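Local coordinates for 3-keto-5-aminohexanoate cleavage protein (Archaeoglobus fulgidus, PDB 3LOT) that probably cleaves 3-keto-5-aminohexanoate or a related beta-keto acid, using a bound zinc ion held in a TIM-barrel fold, at residues F121-L127 and Y141-R146; Q200-G204 and D215-K220. One frame throughout, in Å; residues are numbered along the deposited sequence.

Interaction 1. Residues F121-L127 and Y141-R146; sequences FAIHPLL and YLEMTR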
loop_
_atom_site.group_PDB
_atom_site.type_symbol
_atom_site.label_atom_id
_atom_site.label_comp_id
_atom_site.label_asym_id
_atom_site.label_seq_id
_atom_site.Cartn_x
_atom_site.Cartn_y
_atom_site.Cartn_z
ATOM N N PHE D 121 -8.476 -21.035 13.947
ATOM C CA PHE D 121 -9.417 -21.168 12.866
ATOM C C PHE D 121 -10.744 -21.438 13.531
ATOM O O PHE D 121 -11.060 -22.563 13.803
ATOM C CB PHE D 121 -8.999 -22.307 11.936
ATOM C CG PHE D 121 -9.724 -22.299 10.618
ATOM C CD1 PHE D 121 -11.117 -22.166 10.560
ATOM C CD2 PHE D 121 -9.026 -22.453 9.433
ATOM C CE1 PHE D 121 -11.776 -22.187 9.327
ATOM C CE2 PHE D 121 -9.690 -22.461 8.216
ATOM C CZ PHE D 121 -11.045 -22.333 8.168
ATOM N N ALA D 122 -11.468 -20.349 13.847
ATOM C CA ALA D 122 -12.585 -20.356 14.776
ATOM C C ALA D 122 -13.897 -19.975 14.106
ATOM O O ALA D 122 -13.976 -18.960 13.416
ATOM C CB ALA D 122 -12.271 -19.391 15.981
ATOM N N ILE D 123 -14.902 -20.842 14.279
ATOM C CA ILE D 123 -16.285 -20.618 13.834
ATOM C C ILE D 123 -17.321 -20.691 14.936
ATOM O O ILE D 123 -18.512 -20.714 14.678
ATOM C CB ILE D 123 -16.652 -21.587 12.708
ATOM C CG1 ILE D 123 -16.558 -23.079 13.156
ATOM C CG2 ILE D 123 -15.755 -21.266 11.511
ATOM C CD1 ILE D 123 -16.668 -24.061 11.968
ATOM N N HIS D 124 -16.876 -20.685 16.185
ATOM C CA HIS D 124 -17.789 -20.615 17.309
ATOM C C HIS D 124 -18.787 -19.457 17.258
ATOM O O HIS D 124 -19.875 -19.627 17.787
ATOM C CB HIS D 124 -17.069 -20.657 18.668
ATOM C CG HIS D 124 -16.162 -19.491 18.928
ATOM N ND1 HIS D 124 -14.910 -19.383 18.361
ATOM C CD2 HIS D 124 -16.324 -18.389 19.696
ATOM C CE1 HIS D 124 -14.351 -18.257 18.754
ATOM N NE2 HIS D 124 -15.177 -17.639 19.576
ATOM N N PRO D 125 -18.463 -18.308 16.615
ATOM C CA PRO D 125 -19.488 -17.248 16.516
ATOM C C PRO D 125 -20.793 -17.620 15.743
ATOM O O PRO D 125 -21.853 -17.003 15.958
ATOM C CB PRO D 125 -18.733 -16.131 15.795
ATOM C CG PRO D 125 -17.307 -16.344 16.214
ATOM C CD PRO D 125 -17.157 -17.808 16.132
ATOM N N LEU D 126 -20.715 -18.608 14.856
ATOM C CA LEU D 126 -21.902 -19.142 14.161
ATOM C C LEU D 126 -22.989 -19.659 15.080
ATOM O O LEU D 126 -24.153 -19.747 14.652
ATOM C CB LEU D 126 -21.519 -20.250 13.183
ATOM C CG LEU D 126 -20.648 -19.757 12.041
ATOM C CD1 LEU D 126 -20.151 -20.909 11.153
ATOM C CD2 LEU D 126 -21.442 -18.709 11.277
ATOM N N LEU D 127 -22.631 -19.990 16.324
ATOM C CA LEU D 127 -23.589 -20.396 17.340
ATOM C C LEU D 127 -24.558 -19.276 17.719
ATOM O O LEU D 127 -25.612 -19.534 18.300
ATOM C CB LEU D 127 -22.870 -20.903 18.599
ATOM C CG LEU D 127 -22.143 -22.247 18.467
ATOM C CD1 LEU D 127 -21.255 -22.473 19.652
ATOM C CD2 LEU D 127 -23.133 -23.408 18.313
ATOM N N TYR D 141 -19.139 -29.300 17.415
ATOM C CA TYR D 141 -18.074 -28.982 16.479
ATOM C C TYR D 141 -17.748 -27.487 16.443
ATOM O O TYR D 141 -16.581 -27.067 16.522
ATOM C CB TYR D 141 -18.464 -29.467 15.083
ATOM C CG TYR D 141 -17.578 -28.970 13.987
ATOM C CD1 TYR D 141 -16.223 -29.304 13.947
ATOM C CD2 TYR D 141 -18.088 -28.167 12.987
ATOM C CE1 TYR D 141 -15.398 -28.842 12.916
ATOM C CE2 TYR D 141 -17.286 -27.697 11.965
ATOM C CZ TYR D 141 -15.945 -28.031 11.931
ATOM O OH TYR D 141 -15.167 -27.545 10.900
ATOM N N LEU D 142 -18.780 -26.672 16.333
ATOM C CA LEU D 142 -18.578 -25.246 16.219
ATOM C C LEU D 142 -17.912 -24.688 17.517
ATOM O O LEU D 142 -16.954 -23.913 17.444
ATOM C CB LEU D 142 -19.920 -24.551 15.932
ATOM C CG LEU D 142 -20.685 -24.926 14.648
ATOM C CD1 LEU D 142 -22.004 -24.150 14.648
ATOM C CD2 LEU D 142 -19.860 -24.636 13.373
ATOM N N GLU D 143 -18.420 -25.098 18.676
ATOM C CA GLU D 143 -17.832 -24.714 19.965
ATOM C C GLU D 143 -16.379 -25.121 20.121
ATOM O O GLU D 143 -15.561 -24.344 20.632
ATOM C CB GLU D 143 -18.614 -25.325 21.118
ATOM C CG GLU D 143 -18.048 -25.004 22.506
ATOM C CD GLU D 143 -17.811 -23.498 22.769
ATOM O OE1 GLU D 143 -18.544 -22.626 22.223
ATOM O OE2 GLU D 143 -16.837 -23.196 23.511
HETATM N N MSE D 144 -16.066 -26.351 19.709
HETATM C CA MSE D 144 -14.718 -26.842 19.855
HETATM C C MSE D 144 -13.690 -26.112 19.050
HETATM O O MSE D 144 -12.536 -26.043 19.484
HETATM C CB MSE D 144 -14.661 -28.345 19.624
HETATM C CG MSE D 144 -15.199 -29.015 20.871
HETATM SE SE MSE D 144 -15.391 -30.904 20.699
HETATM C CE MSE D 144 -16.379 -31.406 22.375
ATOM N N THR D 145 -14.073 -25.517 17.920
ATOM C CA THR D 145 -13.108 -24.654 17.186
ATOM C C THR D 145 -12.569 -23.421 17.983
ATOM O O THR D 145 -11.523 -22.806 17.599
ATOM C CB THR D 145 -13.663 -24.205 15.802
ATOM O OG1 THR D 145 -14.732 -23.236 15.965
ATOM C CG2 THR D 145 -14.161 -25.457 15.014
ATOM N N ARG D 146 -13.244 -23.060 19.076
ATOM C CA ARG D 146 -12.759 -21.972 19.948
ATOM C C ARG D 146 -11.385 -22.313 20.546
ATOM O O ARG D 146 -10.607 -21.407 20.915
ATOM C CB ARG D 146 -13.749 -21.698 21.064
ATOM C CG ARG D 146 -13.577 -20.406 21.865
ATOM C CD ARG D 146 -14.362 -20.447 23.198
ATOM N NE ARG D 146 -15.801 -20.563 22.965
ATOM C CZ ARG D 146 -16.670 -19.551 22.841
ATOM N NH1 ARG D 146 -16.317 -18.275 23.024
ATOM N NH2 ARG D 146 -17.947 -19.820 22.576
HETATM O O HOH W 1 -9.277 -22.129 16.538
#

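Interaction 2. Residues Q200-G204 and D215-K220; sequences QFIHG and DVLFMK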
loop_
_atom_site.group_PDB
_atom_site.type_symbol
_atom_site.label_atom_id
_atom_site.label_comp_id
_atom_site.label_asym_id
_atom_site.label_seq_id
_atom_site.Cartn_x
_atom_site.Cartn_y
_atom_site.Cartn_z
ATOM N N GLN D 200 -3.135 -20.039 -3.046
ATOM C CA GLN D 200 -4.475 -19.586 -2.905
ATOM C C GLN D 200 -4.583 -18.698 -1.668
ATOM O O GLN D 200 -4.145 -19.057 -0.574
ATOM C CB GLN D 200 -5.375 -20.776 -2.817
ATOM C CG GLN D 200 -6.852 -20.459 -2.667
ATOM C CD GLN D 200 -7.653 -21.403 -3.495
ATOM O OE1 GLN D 200 -8.264 -21.007 -4.470
ATOM N NE2 GLN D 200 -7.582 -22.689 -3.159
ATOM N N PHE D 201 -5.124 -17.524 -1.866
ATOM C CA PHE D 201 -5.225 -16.546 -0.816
ATOM C C PHE D 201 -6.638 -16.680 -0.256
ATOM O O PHE D 201 -7.591 -16.632 -1.039
ATOM C CB PHE D 201 -5.029 -15.159 -1.389
ATOM C CG PHE D 201 -3.693 -14.937 -2.076
ATOM C CD1 PHE D 201 -2.538 -15.513 -1.617
ATOM C CD2 PHE D 201 -3.602 -14.050 -3.144
ATOM C CE1 PHE D 201 -1.321 -15.227 -2.226
ATOM C CE2 PHE D 201 -2.379 -13.790 -3.751
ATOM C CZ PHE D 201 -1.254 -14.390 -3.297
ATOM N N ILE D 202 -6.769 -16.923 1.053
ATOM C CA ILE D 202 -8.077 -17.163 1.692
ATOM C C ILE D 202 -8.389 -16.042 2.686
ATOM O O ILE D 202 -7.659 -15.815 3.666
ATOM C CB ILE D 202 -8.144 -18.521 2.372
ATOM C CG1 ILE D 202 -7.735 -19.635 1.347
ATOM C CG2 ILE D 202 -9.563 -18.787 2.923
ATOM C CD1 ILE D 202 -8.097 -21.081 1.756
ATOM N N HIS D 203 -9.477 -15.347 2.427
ATOM C CA HIS D 203 -9.810 -14.112 3.151
ATOM C C HIS D 203 -11.077 -14.286 3.943
ATOM O O HIS D 203 -12.093 -14.729 3.402
ATOM C CB HIS D 203 -9.936 -12.950 2.134
ATOM C CG HIS D 203 -8.609 -12.507 1.573
ATOM N ND1 HIS D 203 -7.924 -11.405 2.050
ATOM C CD2 HIS D 203 -7.827 -13.041 0.603
ATOM C CE1 HIS D 203 -6.791 -11.270 1.386
ATOM N NE2 HIS D 203 -6.695 -12.264 0.514
ATOM N N GLY D 204 -11.021 -13.912 5.212
ATOM C CA GLY D 204 -12.190 -13.787 6.050
ATOM C C GLY D 204 -12.326 -14.840 7.137
ATOM O O GLY D 204 -13.375 -14.955 7.728
ATOM N N ASP D 215 -6.331 -5.940 2.095
ATOM C CA ASP D 215 -5.785 -7.241 2.449
ATOM C C ASP D 215 -5.473 -8.084 1.226
ATOM O O ASP D 215 -4.437 -8.745 1.150
ATOM C CB ASP D 215 -6.768 -8.047 3.310
ATOM C CG ASP D 215 -7.096 -7.402 4.652
ATOM O OD1 ASP D 215 -6.248 -6.716 5.295
ATOM O OD2 ASP D 215 -8.265 -7.593 5.073
ATOM N N VAL D 216 -6.388 -8.096 0.257
ATOM C CA VAL D 216 -6.161 -8.850 -0.967
ATOM C C VAL D 216 -4.921 -8.297 -1.697
ATOM O O VAL D 216 -3.995 -9.037 -2.032
ATOM C CB VAL D 216 -7.415 -8.851 -1.867
ATOM C CG1 VAL D 216 -7.084 -9.542 -3.197
ATOM C CG2 VAL D 216 -8.576 -9.519 -1.115
ATOM N N LEU D 217 -4.869 -6.986 -1.865
ATOM C CA LEU D 217 -3.751 -6.390 -2.595
ATOM C C LEU D 217 -2.425 -6.680 -1.916
ATOM O O LEU D 217 -1.434 -7.052 -2.594
ATOM C CB LEU D 217 -3.951 -4.900 -2.800
ATOM C CG LEU D 217 -2.927 -4.260 -3.745
ATOM C CD1 LEU D 217 -3.002 -4.829 -5.220
ATOM C CD2 LEU D 217 -3.144 -2.761 -3.703
ATOM N N PHE D 218 -2.416 -6.540 -0.586
ATOM C CA PHE D 218 -1.191 -6.735 0.177
ATOM C C PHE D 218 -0.698 -8.196 0.116
ATOM O O PHE D 218 0.503 -8.416 0.019
ATOM C CB PHE D 218 -1.325 -6.205 1.610
ATOM C CG PHE D 218 -0.010 -5.971 2.269
ATOM C CD1 PHE D 218 0.758 -4.880 1.924
ATOM C CD2 PHE D 218 0.496 -6.877 3.177
ATOM C CE1 PHE D 218 1.996 -4.673 2.498
ATOM C CE2 PHE D 218 1.753 -6.692 3.736
ATOM C CZ PHE D 218 2.496 -5.589 3.407
HETATM N N MSE D 219 -1.616 -9.177 0.125
HETATM C CA MSE D 219 -1.261 -10.580 0.001
HETATM C C MSE D 219 -0.537 -10.781 -1.323
HETATM O O MSE D 219 0.557 -11.324 -1.354
HETATM C CB MSE D 219 -2.501 -11.504 0.076
HETATM C CG MSE D 219 -3.195 -11.574 1.417
HETATM SE SE MSE D 219 -2.369 -12.838 2.629
HETATM C CE MSE D 219 -3.192 -14.523 2.010
ATOM N N LYS D 220 -1.133 -10.318 -2.414
ATOM C CA LYS D 220 -0.585 -10.583 -3.734
ATOM C C LYS D 220 0.763 -9.892 -3.889
ATOM O O LYS D 220 1.703 -10.483 -4.404
ATOM C CB LYS D 220 -1.587 -10.171 -4.845
ATOM C CG LYS D 220 -1.094 -10.461 -6.293
ATOM C CD LYS D 220 -0.440 -9.300 -6.946
ATOM C CE LYS D 220 -0.120 -9.607 -8.442
ATOM N NZ LYS D 220 0.470 -8.436 -9.130
#

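Interaction 1. Residues F121-L127 and Y141-R146
The His124 imidazole is sandwiched: CG of Arg146 sits over the centre of one face, 3.8 Å from the ring centroid in a CH-pi contact, while CD of Pro125 lies against the opposite face, toward the rim. Around this cluster, an excursion following strand 111-115 of the TIM barrel folds back on the C-terminal part of helix 137-144 and the residues after it. The arginine bends at chi3, which sets one face of its guanidinium against CD2 at the rim of the imidazole, the two planes 44° apart and NH1 3.3 Å from CD2 of His124. At the guanidinium edge lies the Glu143 carboxylate, gripped side-on: NH2 of Arg146 reaches the syn lone pair of Glu143 OE1 at 2.9 Å, and NE bonds OE2, so the salt bridge fixes the plane's rotation. NH1 of Arg146 pairs with Glu158 of the second subunit, whose Phe154 packs on His124, so this side of the contact borders the second subunit. An alanine in place of Arg146 would probably strip CG and the guanidinium from one face of His124 and leave both glutamates without this charged mate. Farther along, Leu142 points into the turn, its CD2 3.5 Å from CD1 of Ile123 and its CD1 against CD2 of Leu127. Ile123 CD1 also meets CE2 of Tyr141 obliquely; the tyrosine hydroxyl is bonded to Thr92. One water ties the loop to segment 141-146, accepting from Phe121 N and donating to Thr145 O. Thr145 does the direct joining: with OG1 between its backbone N and carbonyl carbon (chi1 71°), the hydroxyl donates to Leu142 O at 2.8 Å, and the same OG1 accepts the N-H of Ile123 at 2.9 Å and a nearly straight 164°.

Interaction 2. Residues Q200-G204 and D215-K220
His203 lays its imidazole against Val216, whose CG2 lies over the ring centre, 3.6 Å from the centroid. This is strand-to-helix packing within a beta-alpha-beta unit of the TIM barrel: segments 200-203 and 215-220, of strand 197-203 and helix 213-226, run roughly antiparallel (153° between their axes, 9.7 Å at closest approach), and strand 232-238 follows. At the ring edge, in its plane, sits the backbone O of Asp215, and CE1 of His203 comes within 3.4 Å of Val216 N. Gly210 O takes the hydrogen bond of ND1 and fixes the ring's rotation, whereas NE2 is buried with no polar partner in the model. The Asp215 carboxylate turns to Arg225 of the second subunit.

One turn on, Met219, a selenomethionine, fills the gap between the two aromatic side chains. Its CG approaches CE1 of His203 at 3.6 Å; bends at chi2 (-84°) and chi3 (-82°) then curl the chain back so that CE reaches the CB and CD1 of Phe201. Selenium stands oblique to the imidazole. Ile178 and Ile181 of helix 178-189 also pack on Met219. The Phe201 ring, met by Trp234, lies under the helix backbone, with CB of Met219 over its centre, 4.2 Å from the centroid, and Lys220 CA 3.7 Å from its CE2.

Following the chain from the N terminus, interaction 1 comes first: the excursion after strand 119-120 turns through 121-127, and 13 residues later the C-terminal part of helix 137-144 and the residues after it pack back on it. That loop is closed before strand 197-203 begins. Interaction 2 then spans a shorter connection, ten residues, between strand 197-203 and its helix 213-226. The two stand in series, neither nested nor crossed, with centres 23 Å apart and nearest atoms about 6 Å apart. Interaction 1 packs an excursion from the barrel on itself; interaction 2 joins one barrel strand to the helix that follows it. A backbone bond between Ala122 and Leu206 joins their neighbourhoods, and both touch the second subunit.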